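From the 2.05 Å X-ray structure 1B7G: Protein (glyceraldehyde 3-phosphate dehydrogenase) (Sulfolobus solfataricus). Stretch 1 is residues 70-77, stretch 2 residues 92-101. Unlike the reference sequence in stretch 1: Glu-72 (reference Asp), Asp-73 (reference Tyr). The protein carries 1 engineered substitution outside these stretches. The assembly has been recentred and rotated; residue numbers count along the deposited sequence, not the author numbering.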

ATOM      1  N   THR A  70     -13.742 -29.274  -6.682  1.00 43.30           N
ATOM      2  CA  THR A  70     -14.913 -28.465  -6.358  1.00 47.15           C
ATOM      3  C   THR A  70     -14.732 -27.834  -4.974  1.00 46.23           C
ATOM      4  O   THR A  70     -13.831 -28.229  -4.226  1.00 43.94           O
ATOM      5  N   VAL A  71     -15.705 -27.005  -4.571  1.00 41.86           N
ATOM      6  CA  VAL A  71     -15.625 -26.475  -3.199  1.00 36.75           C
ATOM      7  C   VAL A  71     -15.830 -27.598  -2.208  1.00 32.39           C
ATOM      8  O   VAL A  71     -15.120 -27.722  -1.198  1.00 37.26           O
ATOM      9  N   GLU A  72     -16.744 -28.519  -2.517  1.00 33.02           N
ATOM     10  CA  GLU A  72     -16.984 -29.692  -1.707  1.00 37.04           C
ATOM     11  C   GLU A  72     -15.720 -30.521  -1.510  1.00 36.68           C
ATOM     12  O   GLU A  72     -15.465 -31.035  -0.416  1.00 35.39           O
ATOM     13  N   ASP A  73     -14.941 -30.691  -2.571  1.00 38.68           N
ATOM     14  CA  ASP A  73     -13.684 -31.419  -2.463  1.00 35.42           C
ATOM     15  C   ASP A  73     -12.800 -30.771  -1.398  1.00 39.01           C
ATOM     16  O   ASP A  73     -12.341 -31.475  -0.480  1.00 36.76           O
ATOM     17  N   LEU A  74     -12.626 -29.455  -1.550  1.00 36.83           N
ATOM     18  CA  LEU A  74     -11.786 -28.658  -0.655  1.00 34.11           C
ATOM     19  C   LEU A  74     -12.278 -28.831   0.768  1.00 29.21           C
ATOM     20  O   LEU A  74     -11.514 -29.100   1.684  1.00 34.36           O
ATOM     21  N   ILE A  75     -13.612 -28.785   0.908  1.00 34.18           N
ATOM     22  CA  ILE A  75     -14.254 -28.964   2.193  1.00 37.99           C
ATOM     23  C   ILE A  75     -13.956 -30.327   2.783  1.00 38.49           C
ATOM     24  O   ILE A  75     -13.508 -30.438   3.932  1.00 34.51           O
ATOM     25  N   LYS A  76     -14.162 -31.381   1.980  1.00 41.41           N
ATOM     26  CA  LYS A  76     -13.904 -32.752   2.400  1.00 41.44           C
ATOM     27  C   LYS A  76     -12.462 -32.969   2.839  1.00 38.63           C
ATOM     28  O   LYS A  76     -12.193 -33.610   3.876  1.00 38.59           O
ATOM     29  N   THR A  77     -11.513 -32.383   2.133  1.00 32.61           N
ATOM     30  CA  THR A  77     -10.094 -32.483   2.462  1.00 33.41           C
ATOM     31  C   THR A  77      -9.658 -31.737   3.695  1.00 42.62           C
ATOM     32  O   THR A  77      -8.637 -32.082   4.334  1.00 38.56           O
ATOM     33  N   GLN A  92     -25.370 -19.925   2.937  1.00 36.57           N
ATOM     34  CA  GLN A  92     -25.605 -20.840   1.825  1.00 41.45           C
ATOM     35  C   GLN A  92     -24.665 -22.029   1.947  1.00 40.79           C
ATOM     36  O   GLN A  92     -25.093 -23.136   1.663  1.00 42.45           O
ATOM     37  N   TYR A  93     -23.436 -21.831   2.454  1.00 38.76           N
ATOM     38  CA  TYR A  93     -22.536 -22.951   2.661  1.00 40.77           C
ATOM     39  C   TYR A  93     -22.758 -23.665   3.990  1.00 42.79           C
ATOM     40  O   TYR A  93     -22.398 -24.844   4.113  1.00 44.46           O
ATOM     41  N   LYS A  94     -23.431 -23.041   4.969  1.00 38.36           N
ATOM     42  CA  LYS A  94     -23.625 -23.719   6.252  1.00 40.83           C
ATOM     43  C   LYS A  94     -24.159 -25.137   6.156  1.00 37.96           C
ATOM     44  O   LYS A  94     -23.572 -26.079   6.713  1.00 40.61           O
ATOM     45  N   PRO A  95     -25.233 -25.426   5.456  1.00 42.28           N
ATOM     46  CA  PRO A  95     -25.740 -26.784   5.299  1.00 43.03           C
ATOM     47  C   PRO A  95     -24.734 -27.725   4.646  1.00 45.13           C
ATOM     48  O   PRO A  95     -24.653 -28.905   5.025  1.00 48.07           O
ATOM     49  N   ILE A  96     -23.932 -27.265   3.697  1.00 42.82           N
ATOM     50  CA  ILE A  96     -22.894 -28.105   3.081  1.00 46.87           C
ATOM     51  C   ILE A  96     -21.820 -28.512   4.063  1.00 47.21           C
ATOM     52  O   ILE A  96     -21.491 -29.703   4.227  1.00 42.32           O
ATOM     53  N   TYR A  97     -21.304 -27.582   4.879  1.00 43.89           N
ATOM     54  CA  TYR A  97     -20.336 -27.965   5.912  1.00 44.41           C
ATOM     55  C   TYR A  97     -20.944 -28.964   6.904  1.00 41.32           C
ATOM     56  O   TYR A  97     -20.263 -29.838   7.446  1.00 40.07           O
ATOM     57  N   LEU A  98     -22.234 -28.824   7.220  1.00 42.48           N
ATOM     58  CA  LEU A  98     -22.859 -29.741   8.164  1.00 43.48           C
ATOM     59  C   LEU A  98     -22.965 -31.164   7.602  1.00 43.32           C
ATOM     60  O   LEU A  98     -22.758 -32.151   8.328  1.00 40.42           O
ATOM     61  N   GLN A  99     -23.378 -31.239   6.347  1.00 39.13           N
ATOM     62  CA  GLN A  99     -23.578 -32.541   5.695  1.00 49.08           C
ATOM     63  C   GLN A  99     -22.239 -33.217   5.423  1.00 48.34           C
ATOM     64  O   GLN A  99     -22.102 -34.438   5.507  1.00 47.14           O
ATOM     65  N   LEU A 100     -21.214 -32.401   5.191  1.00 45.00           N
ATOM     66  CA  LEU A 100     -19.864 -32.895   4.979  1.00 44.50           C
ATOM     67  C   LEU A 100     -19.100 -32.939   6.292  1.00 42.86           C
ATOM     68  O   LEU A 100     -17.909 -33.228   6.326  1.00 43.58           O
ATOM     69  N   GLN A 101     -19.809 -32.740   7.393  1.00 38.30           N
ATOM     70  CA  GLN A 101     -19.272 -32.837   8.734  1.00 37.19           C
ATOM     71  C   GLN A 101     -17.966 -32.115   8.967  1.00 41.73           C
ATOM     72  O   GLN A 101     -17.007 -32.642   9.541  1.00 40.60           O
TER

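What holds the two helices against each other? No hydrogen bond or salt bridge passes between the stretches; the contact is made by side chains fitting together, and it buries 363 Å² counted over both sides. The helix axes cross at -48° and come no closer than 10.5 Å, leaving room for side chains between them. The backbones draw together toward their C-terminal ends: the CA atoms of Val-71 and Tyr-93 lie 9.7 Å apart, those of Lys-76 and Leu-100 only 6.5 Å.

Which bump fills which hollow? Ile-75 is the central knob. Its CB points toward the second stretch, and its m, t rotamer sends CD1 into a pocket lined by Tyr-93, Ile-96 and Tyr-97. There Ile-75 CD1 lies 3.7 Å from Tyr-97 CE1, at the edge of that ring and near its plane, 4.0 Å from Ile-96 CG2 and 4.4 Å from Tyr-93 CD1. Ile-75 CG2 lies 3.9 Å from Leu-100 CD1 and also 4.1 Å from Tyr-97 CD1. Tyr-97 starts out sideways from its CA, but its m rotamer brings the ring nearer, so that it forms one wall of the pocket.

How is the wide end closed? Tyr-93 points toward the first helix in an m rotamer, and its long ring reaches across to Val-71, a t rotamer that also points inward. Val-71 CG1 meets Tyr-93 CE1 at 3.6 Å. The ring touches both Val-71 and Ile-75, one helical turn apart, and both approach it obliquely.

What does Leu-100 do at the narrow end? Although the first residue after the helix to leave helical phi/psi, it points inward, with an m, t rotamer, and is a knob from the second stretch. Its methyls spread among three residues of the first: besides Ile-75, Leu-100 CD1 lies 3.9 Å from Glu-72 CG, and Leu-100 CD2 lies 4.2 Å from Lys-76 CG. The aliphatic parts of two charged side chains thus help form its hollow.

Where do the polar groups go? Glu-72, which differs from the reference sequence, leaves sideways and curls back, its OE2 4.1 Å from Ile-96 CG2, a contact without a hydrogen bond. Lys-76 instead finds its charge partner in its own helix: Lys-76 NZ and Asp-73 OD1 form a long salt bridge at 3.8 Å. Asp-73 points away from the contact, and its backbone N donates to Thr-70 OG1 at 2.9 Å, capping the first helix.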

ATOM      1  CB  THR A  70     -16.176 -29.358  -6.280  1.00 39.72           C
ATOM      2  OG1 THR A  70     -15.964 -30.293  -5.205  1.00 45.95           O
ATOM      3  CG2 THR A  70     -16.403 -30.088  -7.586  1.00 48.34           C
ATOM      4  CB  VAL A  71     -16.645 -25.335  -2.984  1.00 40.50           C
ATOM      5  CG1 VAL A  71     -16.498 -24.760  -1.579  1.00 35.61           C
ATOM      6  CG2 VAL A  71     -16.434 -24.251  -4.022  1.00 34.80           C
ATOM      7  CB  GLU A  72     -18.072 -30.584  -2.300  1.00 45.91           C
ATOM      8  CG  GLU A  72     -19.486 -30.065  -2.088  1.00 61.10           C
ATOM      9  CD  GLU A  72     -19.844 -28.942  -3.040  1.00 69.39           C
ATOM     10  OE1 GLU A  72     -19.026 -28.611  -3.922  1.00 68.80           O
ATOM     11  OE2 GLU A  72     -20.967 -28.400  -2.894  1.00 80.80           O
ATOM     12  CB  ASP A  73     -12.926 -31.428  -3.790  1.00 39.05           C
ATOM     13  CG  ASP A  73     -13.587 -32.392  -4.784  1.00 32.32           C
ATOM     14  OD1 ASP A  73     -14.244 -33.336  -4.325  1.00 36.14           O
ATOM     15  OD2 ASP A  73     -13.465 -32.136  -5.983  1.00 37.65           O
ATOM     16  CB  LEU A  74     -11.785 -27.166  -1.049  1.00 39.64           C
ATOM     17  CG  LEU A  74     -11.179 -26.187  -0.040  1.00 39.57           C
ATOM     18  CD1 LEU A  74      -9.697 -26.456   0.197  1.00 38.05           C
ATOM     19  CD2 LEU A  74     -11.340 -24.723  -0.471  1.00 33.76           C
ATOM     20  CB  ILE A  75     -15.787 -28.703   2.095  1.00 30.16           C
ATOM     21  CG1 ILE A  75     -16.013 -27.236   1.727  1.00 35.50           C
ATOM     22  CG2 ILE A  75     -16.398 -28.996   3.465  1.00 36.96           C
ATOM     23  CD1 ILE A  75     -17.357 -26.911   1.121  1.00 39.75           C
ATOM     24  CB  LYS A  76     -14.288 -33.743   1.285  1.00 47.79           C
ATOM     25  CG  LYS A  76     -15.752 -34.064   1.141  1.00 46.31           C
ATOM     26  CD  LYS A  76     -16.168 -34.809  -0.115  1.00 57.05           C
ATOM     27  CE  LYS A  76     -16.759 -33.923  -1.186  1.00 58.12           C
ATOM     28  NZ  LYS A  76     -17.248 -34.648  -2.391  1.00 67.16           N
ATOM     29  CB  THR A  77      -9.271 -31.931   1.264  1.00 44.73           C
ATOM     30  OG1 THR A  77      -9.711 -32.588   0.086  1.00 45.92           O
ATOM     31  CG2 THR A  77      -7.780 -32.132   1.438  1.00 52.73           C
ATOM     32  CB  GLN A  92     -25.413 -20.123   0.497  1.00 45.98           C
ATOM     33  CG  GLN A  92     -26.459 -19.019   0.278  1.00 52.77           C
ATOM     34  CD  GLN A  92     -26.262 -18.328  -1.056  1.00 60.77           C
ATOM     35  OE1 GLN A  92     -25.648 -18.871  -1.978  1.00 64.62           O
ATOM     36  NE2 GLN A  92     -26.792 -17.114  -1.179  1.00 71.32           N
ATOM     37  CB  TYR A  93     -21.070 -22.553   2.526  1.00 39.38           C
ATOM     38  CG  TYR A  93     -20.612 -22.482   1.093  1.00 38.77           C
ATOM     39  CD1 TYR A  93     -20.230 -23.648   0.424  1.00 40.87           C
ATOM     40  CD2 TYR A  93     -20.544 -21.278   0.418  1.00 35.94           C
ATOM     41  CE1 TYR A  93     -19.821 -23.599  -0.897  1.00 40.89           C
ATOM     42  CE2 TYR A  93     -20.137 -21.218  -0.899  1.00 41.79           C
ATOM     43  CZ  TYR A  93     -19.775 -22.389  -1.547  1.00 41.92           C
ATOM     44  OH  TYR A  93     -19.350 -22.323  -2.846  1.00 41.89           O
ATOM     45  CB  LYS A  94     -24.385 -22.809   7.218  1.00 33.66           C
ATOM     46  CG  LYS A  94     -24.735 -23.446   8.551  1.00 33.12           C
ATOM     47  CD  LYS A  94     -23.495 -23.862   9.315  1.00 35.37           C
ATOM     48  CE  LYS A  94     -23.868 -24.586  10.606  1.00 35.91           C
ATOM     49  NZ  LYS A  94     -24.806 -23.827  11.453  1.00 35.30           N
ATOM     50  CB  PRO A  95     -26.991 -26.630   4.456  1.00 41.04           C
ATOM     51  CG  PRO A  95     -26.908 -25.285   3.823  1.00 41.67           C
ATOM     52  CD  PRO A  95     -26.095 -24.428   4.757  1.00 42.92           C
ATOM     53  CB  ILE A  96     -22.329 -27.390   1.842  1.00 50.22           C
ATOM     54  CG1 ILE A  96     -23.462 -27.219   0.822  1.00 49.42           C
ATOM     55  CG2 ILE A  96     -21.177 -28.156   1.223  1.00 37.59           C
ATOM     56  CD1 ILE A  96     -23.264 -26.161  -0.216  1.00 65.23           C
ATOM     57  CB  TYR A  97     -19.793 -26.765   6.664  1.00 41.88           C
ATOM     58  CG  TYR A  97     -19.273 -25.606   5.850  1.00 39.41           C
ATOM     59  CD1 TYR A  97     -18.547 -25.779   4.686  1.00 39.12           C
ATOM     60  CD2 TYR A  97     -19.504 -24.302   6.294  1.00 35.91           C
ATOM     61  CE1 TYR A  97     -18.060 -24.704   3.963  1.00 38.90           C
ATOM     62  CE2 TYR A  97     -19.007 -23.216   5.586  1.00 36.37           C
ATOM     63  CZ  TYR A  97     -18.297 -23.412   4.423  1.00 38.62           C
ATOM     64  OH  TYR A  97     -17.842 -22.343   3.693  1.00 29.82           O
ATOM     65  CB  LEU A  98     -24.279 -29.287   8.516  1.00 45.84           C
ATOM     66  CG  LEU A  98     -24.383 -28.253   9.634  1.00 49.65           C
ATOM     67  CD1 LEU A  98     -25.755 -27.589   9.591  1.00 47.15           C
ATOM     68  CD2 LEU A  98     -24.082 -28.894  10.970  1.00 52.05           C
ATOM     69  CB  GLN A  99     -24.384 -32.401   4.405  1.00 46.66           C
ATOM     70  CG  GLN A  99     -23.592 -31.826   3.246  1.00 70.01           C
ATOM     71  CD  GLN A  99     -24.176 -32.171   1.892  1.00 78.63           C
ATOM     72  OE1 GLN A  99     -25.044 -31.456   1.379  1.00 83.53           O
ATOM     73  NE2 GLN A  99     -23.695 -33.267   1.306  1.00 79.33           N
ATOM     74  CB  LEU A 100     -19.132 -32.107   3.908  1.00 35.59           C
ATOM     75  CG  LEU A 100     -19.782 -32.095   2.517  1.00 42.05           C
ATOM     76  CD1 LEU A 100     -19.042 -31.159   1.583  1.00 43.15           C
ATOM     77  CD2 LEU A 100     -19.790 -33.522   1.963  1.00 46.44           C
ATOM     78  CB  GLN A 101     -19.183 -34.336   9.112  1.00 55.47           C
ATOM     79  CG  GLN A 101     -20.539 -35.045   9.028  1.00 56.63           C
ATOM     80  CD  GLN A 101     -20.401 -36.554   9.141  1.00 67.81           C
ATOM     81  OE1 GLN A 101     -19.388 -37.052   9.657  1.00 65.26           O
ATOM     82  NE2 GLN A 101     -21.395 -37.294   8.666  1.00 68.88           N
TER